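Local coordinates for protein LigF (Sphingobium sp. SYK-6, PDB 4XT0) that cleaves beta-aryl ether bonds in lignin breakdown as a glutathione-dependent beta-etherase of the glutathione S-transferase superfamily, at residues R177-L182 / E221-L226; Q185-D190 / C227-R232. All coordinates share one frame; numbering follows the deposited sequence.

Interaction 1. Residues R177-L182 / E221-L226; sequences RLEETL and EKTPGL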
loop_
_atom_site.group_PDB
_atom_site.type_symbol
_atom_site.label_atom_id
_atom_site.label_comp_id
_atom_site.label_asym_id
_atom_site.label_seq_id
_atom_site.Cartn_x
_atom_site.Cartn_y
_atom_site.Cartn_z
ATOM N N ARG A 177 12.026 -11.905 -5.727
ATOM C CA ARG A 177 10.879 -12.363 -4.943
ATOM C C ARG A 177 9.838 -13.057 -5.830
ATOM O O ARG A 177 9.253 -14.073 -5.450
ATOM C CB ARG A 177 10.234 -11.195 -4.199
ATOM C CG ARG A 177 9.000 -11.599 -3.407
ATOM C CD ARG A 177 9.360 -12.635 -2.343
ATOM N NE ARG A 177 8.165 -13.129 -1.671
ATOM C CZ ARG A 177 7.477 -14.195 -2.062
ATOM N NH1 ARG A 177 7.876 -14.893 -3.120
ATOM N NH2 ARG A 177 6.392 -14.562 -1.392
ATOM N N LEU A 178 9.614 -12.493 -7.010
ATOM C CA LEU A 178 8.669 -13.048 -7.962
ATOM C C LEU A 178 9.139 -14.402 -8.448
ATOM O O LEU A 178 8.339 -15.334 -8.575
ATOM C CB LEU A 178 8.469 -12.093 -9.150
ATOM C CG LEU A 178 7.634 -10.843 -8.860
ATOM C CD1 LEU A 178 7.801 -9.817 -9.977
ATOM C CD2 LEU A 178 6.156 -11.195 -8.693
ATOM N N GLU A 179 10.440 -14.510 -8.709
ATOM C CA GLU A 179 11.012 -15.739 -9.219
ATOM C C GLU A 179 10.945 -16.833 -8.172
ATOM O O GLU A 179 10.719 -17.993 -8.490
ATOM C CB GLU A 179 12.461 -15.529 -9.644
ATOM C CG GLU A 179 13.095 -16.774 -10.222
ATOM C CD GLU A 179 12.488 -17.135 -11.555
ATOM O OE1 GLU A 179 11.806 -16.264 -12.142
ATOM O OE2 GLU A 179 12.686 -18.280 -12.018
ATOM N N GLU A 180 11.158 -16.446 -6.921
ATOM C CA GLU A 180 11.045 -17.350 -5.786
ATOM C C GLU A 180 9.727 -18.136 -5.820
ATOM O O GLU A 180 9.691 -19.310 -5.465
ATOM C CB GLU A 180 11.168 -16.546 -4.491
ATOM C CG GLU A 180 11.067 -17.328 -3.209
ATOM C CD GLU A 180 11.241 -16.434 -1.987
ATOM O OE1 GLU A 180 11.955 -15.410 -2.090
ATOM O OE2 GLU A 180 10.663 -16.751 -0.925
ATOM N N THR A 181 8.652 -17.502 -6.278
ATOM C CA THR A 181 7.351 -18.168 -6.294
ATOM C C THR A 181 7.054 -18.759 -7.676
ATOM O O THR A 181 6.649 -19.923 -7.795
ATOM C CB THR A 181 6.215 -17.202 -5.878
ATOM O OG1 THR A 181 6.370 -16.840 -4.498
ATOM C CG2 THR A 181 4.846 -17.840 -6.091
ATOM N N LEU A 182 7.296 -17.974 -8.719
ATOM C CA LEU A 182 6.914 -18.367 -10.083
ATOM C C LEU A 182 7.802 -19.459 -10.670
ATOM O O LEU A 182 7.447 -20.086 -11.667
ATOM C CB LEU A 182 6.909 -17.138 -11.003
ATOM C CG LEU A 182 5.800 -16.156 -10.604
ATOM C CD1 LEU A 182 5.939 -14.812 -11.328
ATOM C CD2 LEU A 182 4.432 -16.777 -10.878
ATOM N N GLU A 221 17.742 -17.025 -18.428
ATOM C CA GLU A 221 18.791 -17.598 -17.595
ATOM C C GLU A 221 18.521 -17.333 -16.115
ATOM O O GLU A 221 18.538 -18.251 -15.304
ATOM C CB GLU A 221 20.165 -17.034 -17.983
ATOM C CG GLU A 221 20.220 -16.370 -19.358
ATOM C CD GLU A 221 19.896 -17.324 -20.493
ATOM O OE1 GLU A 221 20.209 -18.528 -20.362
ATOM O OE2 GLU A 221 19.325 -16.866 -21.511
ATOM N N LYS A 222 18.259 -16.075 -15.772
ATOM C CA LYS A 222 18.166 -15.670 -14.372
ATOM C C LYS A 222 16.777 -15.857 -13.773
ATOM O O LYS A 222 16.638 -16.200 -12.595
ATOM C CB LYS A 222 18.595 -14.209 -14.219
ATOM C CG LYS A 222 20.100 -13.992 -14.403
ATOM C CD LYS A 222 20.556 -12.704 -13.734
ATOM C CE LYS A 222 22.073 -12.567 -13.744
ATOM N NZ LYS A 222 22.528 -11.376 -12.965
ATOM N N THR A 223 15.748 -15.613 -14.574
ATOM C CA THR A 223 14.383 -15.698 -14.078
ATOM C C THR A 223 13.458 -16.427 -15.047
ATOM O O THR A 223 12.536 -15.818 -15.589
ATOM C CB THR A 223 13.795 -14.296 -13.812
ATOM O OG1 THR A 223 13.801 -13.537 -15.025
ATOM C CG2 THR A 223 14.602 -13.561 -12.762
ATOM N N PRO A 224 13.700 -17.734 -15.268
ATOM C CA PRO A 224 12.830 -18.521 -16.149
ATOM C C PRO A 224 11.389 -18.595 -15.649
ATOM O O PRO A 224 10.469 -18.583 -16.463
ATOM C CB PRO A 224 13.478 -19.913 -16.132
ATOM C CG PRO A 224 14.198 -19.967 -14.837
ATOM C CD PRO A 224 14.736 -18.573 -14.641
ATOM N N GLY A 225 11.200 -18.672 -14.334
ATOM C CA GLY A 225 9.870 -18.705 -13.762
ATOM C C GLY A 225 9.093 -17.445 -14.101
ATOM O O GLY A 225 7.968 -17.504 -14.599
ATOM N N LEU A 226 9.697 -16.301 -13.818
ATOM C CA LEU A 226 9.091 -15.009 -14.117
ATOM C C LEU A 226 8.742 -14.886 -15.615
ATOM O O LEU A 226 7.634 -14.467 -15.976
ATOM C CB LEU A 226 10.044 -13.885 -13.681
ATOM C CG LEU A 226 9.647 -12.436 -13.950
ATOM C CD1 LEU A 226 8.315 -12.147 -13.327
ATOM C CD2 LEU A 226 10.704 -11.491 -13.392
HETATM O O HOH W 1 6.003 -19.605 -13.836
#
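CG of E179 stands anti to its backbone N (chi1 -178°), and a bend at chi2 (69°) turns the carboxylate off the last turns of helix 161-182 toward the start of helix 224-235. In this all-helical C-terminal domain of the glutathione S-transferase fold, a glutamate on one helix thus meets the first-turn N-H groups of another. Both oxygens use their syn lone pairs: OE1 accepts from L226 N at 2.7 Å, with a fairly straight N-H...O angle of 159°, and OE2 from G225 N at 2.8 Å. Two bonds fix the rotation of the carboxylate, and the helix N-terminus would probably favour its charged form. T223 holds the N-cap position without a capping bond; its OG1 is bonded instead to N219 O, while its CB lies 3.3 Å from E179 OE1. L226 CD1 touches two leucine tips, 4.1 Å from both L178 CD1 and L182 CD1, the chains crossing obliquely. V175 and V218 also pack on L226. Where helix 161-182 ends, G225 of the other helix, having no side chain, brings its CA to 3.5 Å from L182 O, and a water lies within hydrogen-bonding reach of both L182 O and G225 O.

Interaction 2. Residues Q185-D190 / C227-R232; sequences QDYLVD and CAWLDR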
loop_
_atom_site.group_PDB
_atom_site.type_symbol
_atom_site.label_atom_id
_atom_site.label_comp_id
_atom_site.label_asym_id
_atom_site.label_seq_id
_atom_site.Cartn_x
_atom_site.Cartn_y
_atom_site.Cartn_z
ATOM N N GLN A 185 5.423 -22.486 -9.366
ATOM C CA GLN A 185 4.000 -22.611 -9.673
ATOM C C GLN A 185 3.620 -21.615 -10.765
ATOM O O GLN A 185 4.386 -20.693 -11.039
ATOM C CB GLN A 185 3.145 -22.400 -8.404
ATOM C CG GLN A 185 3.318 -21.054 -7.714
ATOM C CD GLN A 185 2.610 -20.989 -6.361
ATOM O OE1 GLN A 185 2.821 -21.839 -5.500
ATOM N NE2 GLN A 185 1.779 -19.967 -6.169
ATOM N N ASP A 186 2.451 -21.805 -11.380
ATOM C CA ASP A 186 2.065 -21.061 -12.584
ATOM C C ASP A 186 1.613 -19.633 -12.298
ATOM O O ASP A 186 1.784 -18.749 -13.132
ATOM C CB ASP A 186 0.944 -21.780 -13.342
ATOM C CG ASP A 186 1.434 -23.001 -14.126
ATOM O OD1 ASP A 186 2.664 -23.206 -14.239
ATOM O OD2 ASP A 186 0.568 -23.753 -14.630
ATOM N N TYR A 187 1.025 -19.412 -11.131
ATOM C CA TYR A 187 0.497 -18.092 -10.791
ATOM C C TYR A 187 0.877 -17.746 -9.363
ATOM O O TYR A 187 1.268 -18.623 -8.598
ATOM C CB TYR A 187 -1.029 -18.051 -10.978
ATOM C CG TYR A 187 -1.480 -18.225 -12.423
ATOM C CD1 TYR A 187 -1.368 -17.179 -13.332
ATOM C CD2 TYR A 187 -2.031 -19.421 -12.870
ATOM C CE1 TYR A 187 -1.779 -17.316 -14.640
ATOM C CE2 TYR A 187 -2.448 -19.569 -14.200
ATOM C CZ TYR A 187 -2.321 -18.507 -15.074
ATOM O OH TYR A 187 -2.723 -18.619 -16.392
ATOM N N LEU A 188 0.745 -16.477 -8.979
ATOM C CA LEU A 188 1.304 -16.056 -7.694
ATOM C C LEU A 188 0.607 -16.732 -6.494
ATOM O O LEU A 188 1.277 -17.103 -5.531
ATOM C CB LEU A 188 1.267 -14.532 -7.572
ATOM C CG LEU A 188 2.266 -13.869 -8.531
ATOM C CD1 LEU A 188 2.064 -12.361 -8.611
ATOM C CD2 LEU A 188 3.708 -14.203 -8.144
ATOM N N VAL A 189 -0.712 -16.920 -6.567
ATOM C CA VAL A 189 -1.453 -17.694 -5.544
ATOM C C VAL A 189 -1.869 -19.026 -6.168
ATOM O O VAL A 189 -2.359 -19.048 -7.301
ATOM C CB VAL A 189 -2.704 -16.924 -5.037
ATOM C CG1 VAL A 189 -3.378 -17.656 -3.849
ATOM C CG2 VAL A 189 -2.316 -15.478 -4.652
ATOM N N ASP A 190 -1.697 -20.130 -5.445
ATOM C CA ASP A 190 -1.759 -21.444 -6.090
ATOM C C ASP A 190 -3.185 -21.885 -6.431
ATOM O O ASP A 190 -3.383 -22.943 -7.013
ATOM C CB ASP A 190 -1.050 -22.524 -5.238
ATOM C CG ASP A 190 -1.635 -22.690 -3.823
ATOM O OD1 ASP A 190 -2.775 -22.252 -3.549
ATOM O OD2 ASP A 190 -0.944 -23.321 -2.987
ATOM N N CYS A 227 9.684 -15.270 -16.474
ATOM C CA CYS A 227 9.468 -15.213 -17.922
ATOM C C CYS A 227 8.340 -16.120 -18.420
ATOM O O CYS A 227 7.585 -15.732 -19.309
ATOM C CB CYS A 227 10.755 -15.560 -18.668
ATOM S SG CYS A 227 12.056 -14.320 -18.508
ATOM N N ALA A 228 8.224 -17.329 -17.875
ATOM C CA ALA A 228 7.143 -18.227 -18.297
ATOM C C ALA A 228 5.782 -17.666 -17.872
ATOM O O ALA A 228 4.798 -17.766 -18.605
ATOM C CB ALA A 228 7.348 -19.630 -17.729
ATOM N N TRP A 229 5.743 -17.067 -16.686
ATOM C CA TRP A 229 4.545 -16.407 -16.170
ATOM C C TRP A 229 4.154 -15.214 -17.056
ATOM O O TRP A 229 2.986 -15.068 -17.434
ATOM C CB TRP A 229 4.797 -15.988 -14.717
ATOM C CG TRP A 229 3.787 -15.084 -14.039
ATOM C CD1 TRP A 229 2.619 -15.459 -13.422
ATOM C CD2 TRP A 229 3.914 -13.666 -13.830
ATOM N NE1 TRP A 229 2.004 -14.357 -12.870
ATOM C CE2 TRP A 229 2.773 -13.254 -13.098
ATOM C CE3 TRP A 229 4.872 -12.715 -14.194
ATOM C CZ2 TRP A 229 2.565 -11.913 -12.738
ATOM C CZ3 TRP A 229 4.664 -11.384 -13.823
ATOM C CH2 TRP A 229 3.518 -11.001 -13.099
ATOM N N LEU A 230 5.130 -14.380 -17.412
ATOM C CA LEU A 230 4.877 -13.269 -18.334
ATOM C C LEU A 230 4.292 -13.752 -19.669
ATOM O O LEU A 230 3.341 -13.164 -20.183
ATOM C CB LEU A 230 6.162 -12.478 -18.592
ATOM C CG LEU A 230 6.648 -11.512 -17.506
ATOM C CD1 LEU A 230 8.054 -11.007 -17.852
ATOM C CD2 LEU A 230 5.683 -10.330 -17.330
ATOM N N ASP A 231 4.873 -14.819 -20.218
ATOM C CA ASP A 231 4.381 -15.441 -21.449
ATOM C C ASP A 231 2.961 -15.975 -21.291
ATOM O O ASP A 231 2.115 -15.787 -22.163
ATOM C CB ASP A 231 5.299 -16.583 -21.869
ATOM C CG ASP A 231 6.593 -16.096 -22.505
ATOM O OD1 ASP A 231 6.754 -14.871 -22.700
ATOM O OD2 ASP A 231 7.445 -16.947 -22.817
ATOM N N ARG A 232 2.733 -16.662 -20.172
ATOM C CA ARG A 232 1.454 -17.267 -19.818
ATOM C C ARG A 232 0.327 -16.220 -19.804
ATOM O O ARG A 232 -0.726 -16.393 -20.425
ATOM C CB ARG A 232 1.612 -17.952 -18.443
ATOM C CG ARG A 232 0.387 -18.573 -17.805
ATOM C CD ARG A 232 0.784 -19.395 -16.548
ATOM N NE ARG A 232 1.853 -20.353 -16.854
ATOM C CZ ARG A 232 3.068 -20.341 -16.304
ATOM N NH1 ARG A 232 3.381 -19.447 -15.372
ATOM N NH2 ARG A 232 3.972 -21.242 -16.671
#
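R232 reaches out from helix 224-235 to the loop that follows helix 161-182. From CB the chain starts extended, CG anti to the backbone N (chi1 176°), and CG comes to 3.4 Å from Y187 OH. CD lies over one face of the Y187 ring, 4.0 Å from its centroid, in a CH-pi contact. The turn at chi3 (-52°) then carries NE alongside D186, 3.8 Å from its CG. NH1 gives a weak, bent hydrogen bond to D186 O at 2.8 Å. NH2 sits 3.4 Å from D186 OD1, but that oxygen lies above the guanidinium: the two flat groups are stacked, their planes 20° apart, so the salt bridge rests on charge alone, with no N-H aimed at OD1. A228 O lies over the opposite guanidinium face. An alanine in place of R232 would probably loosen the loop, since the cover on the Y187 ring and both polar links to D186 would go. D186 O also meets the edge of the W229 indole, in plane, 3.4 Å from CD1, and L188 CD1 touches CZ2 at 4.2 Å. W229 NE1 and L188 N both bond to D197 OD1, in the first turn of helix 195-204; the place of this aspartate is consistent with that of the N-capping box found at the start of this helix in glutathione S-transferases.

Overall arrangement
Interactions 1 and 2 follow one another along helix 224-235: its first turn meets the end of helix 161-182, and its next turns meet the loop that leaves that helix. Their centres are 9 Å apart, and a shared apolar core joins them. L182 CD2 comes to 3.4 Å from W229 CD1, L182 CG lies 3.8 Å from L188 CD2, and L178 CD2 lies 3.9 Å from the same methyl. W102 of helix 93-121 touches both L178 and L188. Together they join helix 161-182 and the loop after it to helix 224-235. None of the four segments contributes to the glutathione pocket, where the C-terminal domain supplies Q148 and W152.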